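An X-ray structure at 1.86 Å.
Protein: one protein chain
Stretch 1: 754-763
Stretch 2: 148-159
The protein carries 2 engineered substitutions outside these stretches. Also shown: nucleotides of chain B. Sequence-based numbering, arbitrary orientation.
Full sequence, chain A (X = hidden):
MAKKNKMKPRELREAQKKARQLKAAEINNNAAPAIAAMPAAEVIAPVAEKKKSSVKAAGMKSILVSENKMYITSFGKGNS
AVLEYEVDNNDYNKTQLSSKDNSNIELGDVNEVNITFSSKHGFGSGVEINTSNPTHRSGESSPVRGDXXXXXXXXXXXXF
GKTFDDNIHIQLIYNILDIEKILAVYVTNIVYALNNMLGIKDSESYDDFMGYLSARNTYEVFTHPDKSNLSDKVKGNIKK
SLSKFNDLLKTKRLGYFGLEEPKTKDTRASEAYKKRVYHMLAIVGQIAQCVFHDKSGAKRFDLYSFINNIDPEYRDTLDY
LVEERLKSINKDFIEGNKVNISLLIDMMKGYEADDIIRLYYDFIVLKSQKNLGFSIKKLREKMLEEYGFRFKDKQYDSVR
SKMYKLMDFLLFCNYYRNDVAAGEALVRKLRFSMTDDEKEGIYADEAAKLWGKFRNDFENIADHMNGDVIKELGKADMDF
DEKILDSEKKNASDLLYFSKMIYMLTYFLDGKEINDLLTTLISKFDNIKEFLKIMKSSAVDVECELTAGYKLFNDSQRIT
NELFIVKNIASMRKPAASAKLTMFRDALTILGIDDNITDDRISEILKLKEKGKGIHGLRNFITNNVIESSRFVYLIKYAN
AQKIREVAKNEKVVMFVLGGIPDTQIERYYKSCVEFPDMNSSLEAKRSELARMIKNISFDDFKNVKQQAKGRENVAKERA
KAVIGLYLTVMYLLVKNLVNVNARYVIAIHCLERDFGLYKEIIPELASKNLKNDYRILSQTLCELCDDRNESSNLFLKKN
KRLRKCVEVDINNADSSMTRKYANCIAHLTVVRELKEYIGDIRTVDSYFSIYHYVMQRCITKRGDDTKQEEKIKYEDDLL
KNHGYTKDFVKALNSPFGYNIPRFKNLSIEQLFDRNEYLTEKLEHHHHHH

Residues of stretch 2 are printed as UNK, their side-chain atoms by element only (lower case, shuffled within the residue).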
# COMPACT_ATOMS: atom_id res chain seq x y z
N ARG A 754 20.97 -2.51 1.21
CA ARG A 754 21.09 -3.22 -0.08
C ARG A 754 22.24 -2.63 -0.91
O ARG A 754 23.04 -3.39 -1.41
CB ARG A 754 19.77 -3.01 -0.83
CG ARG A 754 19.77 -3.44 -2.28
CD ARG A 754 18.65 -2.81 -3.07
NE ARG A 754 18.96 -1.46 -3.47
CZ ARG A 754 18.10 -0.61 -3.96
NH1 ARG A 754 16.85 -0.97 -4.13
NH2 ARG A 754 18.48 0.60 -4.30
N ASP A 755 22.29 -1.32 -1.02
CA ASP A 755 23.32 -0.60 -1.81
C ASP A 755 24.71 -0.82 -1.21
O ASP A 755 25.63 -1.03 -1.95
CB ASP A 755 22.92 0.86 -2.03
CG ASP A 755 21.65 1.04 -2.83
OD1 ASP A 755 21.29 0.14 -3.55
OD2 ASP A 755 21.04 2.08 -2.73
N PHE A 756 24.81 -0.81 0.12
CA PHE A 756 26.12 -1.03 0.77
C PHE A 756 26.61 -2.42 0.39
O PHE A 756 27.76 -2.56 0.05
CB PHE A 756 26.01 -0.89 2.29
CG PHE A 756 27.28 -1.25 3.01
CD1 PHE A 756 28.30 -0.33 3.16
CD2 PHE A 756 27.47 -2.52 3.52
CE1 PHE A 756 29.46 -0.67 3.83
CE2 PHE A 756 28.64 -2.85 4.18
CZ PHE A 756 29.63 -1.92 4.33
N GLY A 757 25.73 -3.41 0.43
CA GLY A 757 26.13 -4.77 0.05
C GLY A 757 26.60 -4.83 -1.39
O GLY A 757 27.49 -5.59 -1.67
N LEU A 758 25.93 -4.14 -2.31
CA LEU A 758 26.35 -4.16 -3.73
C LEU A 758 27.66 -3.39 -3.92
O LEU A 758 28.55 -3.90 -4.53
CB LEU A 758 25.24 -3.57 -4.59
CG LEU A 758 23.98 -4.43 -4.68
CD1 LEU A 758 22.77 -3.58 -4.99
CD2 LEU A 758 24.16 -5.54 -5.69
N TYR A 759 27.77 -2.22 -3.33
CA TYR A 759 29.00 -1.40 -3.48
C TYR A 759 30.21 -2.12 -2.88
O TYR A 759 31.29 -1.98 -3.36
CB TYR A 759 28.82 -0.03 -2.84
CG TYR A 759 28.18 1.00 -3.71
CD1 TYR A 759 28.79 1.46 -4.86
CD2 TYR A 759 26.97 1.56 -3.36
CE1 TYR A 759 28.21 2.43 -5.65
CE2 TYR A 759 26.38 2.52 -4.14
CZ TYR A 759 27.00 2.97 -5.28
OH TYR A 759 26.41 3.92 -6.04
N LYS A 760 29.96 -2.91 -1.84
CA LYS A 760 31.05 -3.61 -1.11
C LYS A 760 31.77 -4.56 -2.06
O LYS A 760 32.92 -4.80 -1.85
CB LYS A 760 30.53 -4.33 0.13
CG LYS A 760 31.63 -4.81 1.05
CD LYS A 760 31.22 -5.03 2.47
CE LYS A 760 32.34 -5.62 3.30
NZ LYS A 760 31.86 -6.07 4.62
N GLU A 761 31.05 -5.12 -3.02
CA GLU A 761 31.64 -6.06 -4.00
C GLU A 761 32.53 -5.33 -5.00
O GLU A 761 33.32 -6.00 -5.64
CB GLU A 761 30.55 -6.83 -4.73
CG GLU A 761 29.83 -7.81 -3.85
CD GLU A 761 30.73 -8.81 -3.14
OE1 GLU A 761 31.63 -9.34 -3.80
OE2 GLU A 761 30.53 -9.04 -1.95
N ILE A 762 32.37 -4.02 -5.18
CA ILE A 762 33.17 -3.34 -6.24
C ILE A 762 34.05 -2.21 -5.69
O ILE A 762 34.89 -1.75 -6.45
CB ILE A 762 32.23 -2.87 -7.35
CG1 ILE A 762 31.20 -1.87 -6.84
CG2 ILE A 762 31.55 -4.06 -7.98
CD1 ILE A 762 30.50 -1.12 -7.93
N ILE A 763 33.86 -1.80 -4.45
CA ILE A 763 34.71 -0.72 -3.87
C ILE A 763 35.67 -1.36 -2.87
O ILE A 763 35.24 -1.77 -1.81
CB ILE A 763 33.85 0.36 -3.20
CG1 ILE A 763 32.69 0.82 -4.08
CG2 ILE A 763 34.71 1.53 -2.76
CD1 ILE A 763 33.11 1.62 -5.26
N UNK A 148 22.42 5.37 -12.43
CA UNK A 148 23.01 6.50 -11.67
C UNK A 148 23.92 5.99 -10.54
O UNK A 148 24.84 6.67 -10.22
c UNK A 148 21.93 7.44 -11.12
c UNK A 148 21.20 8.21 -12.19
s UNK A 148 22.23 9.27 -13.22
c UNK A 148 22.68 10.52 -12.03
N UNK A 149 23.58 4.88 -9.90
CA UNK A 149 24.38 4.32 -8.78
C UNK A 149 25.66 3.65 -9.30
O UNK A 149 26.56 3.48 -8.53
c UNK A 149 22.92 5.15 -6.44
c UNK A 149 21.56 3.05 -6.55
c UNK A 149 23.53 3.29 -8.06
c UNK A 149 22.92 3.67 -6.71
N UNK A 150 25.68 3.24 -10.56
CA UNK A 150 26.83 2.52 -11.10
C UNK A 150 26.81 1.05 -10.70
O UNK A 150 27.85 0.44 -10.75
N UNK A 151 25.66 0.52 -10.34
CA UNK A 151 25.56 -0.90 -9.90
C UNK A 151 24.97 -1.80 -10.98
O UNK A 151 24.72 -2.94 -10.69
c UNK A 151 26.63 -0.90 -7.03
c UNK A 151 25.35 -0.22 -7.45
c UNK A 151 24.37 -0.14 -6.30
c UNK A 151 24.72 -0.94 -8.63
N UNK A 152 24.82 -1.30 -12.19
CA UNK A 152 24.18 -2.10 -13.26
C UNK A 152 24.93 -3.41 -13.47
O UNK A 152 24.28 -4.42 -13.55
c UNK A 152 23.66 -1.03 -16.96
n UNK A 152 24.07 -2.65 -18.80
c UNK A 152 23.16 -1.62 -18.26
c UNK A 152 24.21 -1.30 -14.56
c UNK A 152 23.70 -1.99 -15.80
N UNK A 153 26.25 -3.39 -13.55
CA UNK A 153 27.00 -4.64 -13.79
C UNK A 153 26.86 -5.63 -12.63
O UNK A 153 26.66 -6.79 -12.87
c UNK A 153 28.42 -4.35 -14.12
o UNK A 153 28.50 -3.69 -15.36
N UNK A 154 26.99 -5.15 -11.41
CA UNK A 154 26.86 -6.03 -10.23
C UNK A 154 25.44 -6.61 -10.20
O UNK A 154 25.30 -7.76 -9.93
o UNK A 154 29.02 -7.52 -8.07
c UNK A 154 28.49 -5.25 -8.45
c UNK A 154 29.28 -6.52 -8.73
o UNK A 154 30.13 -6.48 -9.63
c UNK A 154 27.08 -5.22 -8.96
N UNK A 155 24.44 -5.79 -10.47
CA UNK A 155 23.04 -6.27 -10.46
C UNK A 155 22.82 -7.33 -11.55
O UNK A 155 22.22 -8.32 -11.25
c UNK A 155 21.32 -2.91 -9.61
c UNK A 155 21.96 -4.25 -9.34
c UNK A 155 21.17 -5.03 -8.31
c UNK A 155 22.11 -5.08 -10.62
N UNK A 156 23.33 -7.11 -12.75
CA UNK A 156 23.15 -8.10 -13.84
C UNK A 156 23.80 -9.42 -13.43
O UNK A 156 23.21 -10.44 -13.64
o UNK A 156 24.89 -5.86 -17.05
c UNK A 156 23.00 -6.44 -15.75
c UNK A 156 23.77 -7.58 -15.13
o UNK A 156 23.02 -4.91 -17.51
c UNK A 156 23.69 -5.68 -16.86
N UNK A 157 24.98 -9.35 -12.85
CA UNK A 157 25.63 -10.61 -12.42
C UNK A 157 24.78 -11.32 -11.36
O UNK A 157 24.59 -12.50 -11.48
n UNK A 157 31.20 -8.64 -11.18
c UNK A 157 29.43 -9.89 -12.35
c UNK A 157 27.02 -10.32 -11.85
c UNK A 157 28.03 -9.83 -12.87
c UNK A 157 30.02 -8.53 -12.06
N UNK A 158 24.25 -10.59 -10.40
CA UNK A 158 23.44 -11.20 -9.32
C UNK A 158 22.16 -11.84 -9.89
O UNK A 158 21.82 -12.91 -9.45
c UNK A 158 22.01 -10.47 -7.30
c UNK A 158 22.25 -8.40 -4.20
c UNK A 158 23.12 -10.12 -8.29
n UNK A 158 21.26 -7.61 -3.83
n UNK A 158 23.46 -8.19 -3.72
n UNK A 158 22.03 -9.42 -5.02
c UNK A 158 21.62 -9.30 -6.41
N UNK A 159 21.48 -11.18 -10.82
CA UNK A 159 20.20 -11.73 -11.32
C UNK A 159 20.34 -12.63 -12.55
O UNK A 159 19.50 -13.47 -12.70
c UNK A 159 17.07 -9.61 -8.70
c UNK A 159 17.81 -8.61 -8.13
c UNK A 159 17.53 -10.25 -9.83
c UNK A 159 19.46 -8.89 -9.82
c UNK A 159 19.23 -10.59 -11.63
c UNK A 159 19.00 -8.25 -8.69
c UNK A 159 18.72 -9.89 -10.41
P U B 25 18.71 5.08 -13.35
OP1 U B 25 19.08 5.92 -14.53
OP2 U B 25 19.52 5.06 -12.15
O5' U B 25 17.29 5.67 -13.02
C5' U B 25 16.70 5.42 -11.73
C4' U B 25 16.87 6.63 -10.83
O4' U B 25 16.43 7.76 -11.58
C3' U B 25 15.92 6.64 -9.63
O3' U B 25 16.45 6.00 -8.51
C2' U B 25 15.74 8.11 -9.32
O2' U B 25 16.74 8.53 -8.42
C1' U B 25 16.05 8.78 -10.67
N1 U B 25 14.91 9.50 -11.23
C2 U B 25 14.62 10.70 -10.63
O2 U B 25 15.18 11.08 -9.63
N3 U B 25 13.62 11.40 -11.22
C4 U B 25 12.92 11.07 -12.35
O4 U B 25 12.05 11.82 -12.77
C5 U B 25 13.26 9.80 -12.90
C6 U B 25 14.22 9.07 -12.32
P U B 4 21.65 16.56 -11.37
OP1 U B 4 23.08 16.54 -10.93
OP2 U B 4 20.98 17.79 -11.71
O5' U B 4 21.45 15.58 -12.58
C5' U B 4 22.08 14.27 -12.58
C4' U B 4 21.61 13.46 -13.75
O4' U B 4 20.17 13.15 -13.64
C3' U B 4 21.71 14.12 -15.13
O3' U B 4 23.02 14.04 -15.69
C2' U B 4 20.73 13.29 -15.94
O2' U B 4 21.23 11.99 -16.21
C1' U B 4 19.58 13.15 -14.94
N1 U B 4 18.65 14.28 -15.04
C2 U B 4 17.70 14.22 -16.04
O2 U B 4 17.63 13.30 -16.85
N3 U B 4 16.82 15.27 -16.07
C4 U B 4 16.83 16.39 -15.27
O4 U B 4 15.97 17.25 -15.44
C5 U B 4 17.84 16.39 -14.27
C6 U B 4 18.70 15.36 -14.20
O HOH W 1 22.86 -6.12 -1.39

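Position 148 has four side-chain atoms in an unbranched row: two carbons, a sulfur and a last carbon. None reaches stretch 1. This is Met148. Its N donates a hydrogen bond to OP2 of U25 in chain B at 2.9 Å.

Position 149 has four carbons, forked at the second. The fork carbon lies 3.6 Å from Tyr759 OH, and one tip carbon lies 4.0 Å from Asp755 OD2. This is Leu149. Its carbonyl is the polar anchor of the contact: Tyr759 OH donates a hydrogen bond to Leu149 O at 2.5 Å.

Position 150 has no side-chain atoms, so it is Gly150. Its phi of 79° by itself favours glycine. Ile762 CD1 lies 4.2 Å from Gly150 O.

Position 151 again has four carbons forked at the second. One tip carbon lies over a face of the Tyr759 ring. This is Leu151, at the N-cap position of the helix. Its CD2 is 4.0 Å from the ring centroid, a CH-pi contact. The same CD2 is 3.9 Å from Leu758 CB and 4.0 Å from Ile762 CD1.

Position 152 has four carbons in a row ending in nitrogen, out of reach. It is Lys152.

Position 153 has one carbon and one oxygen, and does not touch stretch 1. It is Ser153.

Position 154 has three carbons, the third carrying two oxygens. One oxygen is 3.3 Å from Ile762 CG2; the other is 3.7 Å from Glu761 CB. This is Glu154.

Position 155 has four carbons forked at the second. A tip carbon meets Leu758 CD1 at 4.0 Å. It is Leu155.

Position 156 has three carbons and a terminal pair of oxygens, far from stretch 1. It is Glu156. Lys152 NZ forms a salt bridge with Glu156 OE1 at 2.8 Å.

Position 157 has four carbons in a row and a final nitrogen, without contact. It is Lys157. Its NZ forms a salt bridge with Glu154 OE2 at 2.9 Å.

Position 158 has three carbons, a nitrogen, then a carbon carrying two nitrogens. This planar end has Leu758 CD2 over one face. It is Arg158. NH2 is 3.4 Å from Leu758 CD2 and donates to a water, which donates to Arg754 O.

Position 159 has one carbon and a six-carbon ring. It is Phe159, without contact to stretch 1.

The helices cross nearly at right angles. Leu758 packs against Leu151, Leu155 and Arg158, while the Tyr759 hydrogen bond ties down the loop before the helix.

Stretch 2, residues 148-159: MLGLKSELEKRF
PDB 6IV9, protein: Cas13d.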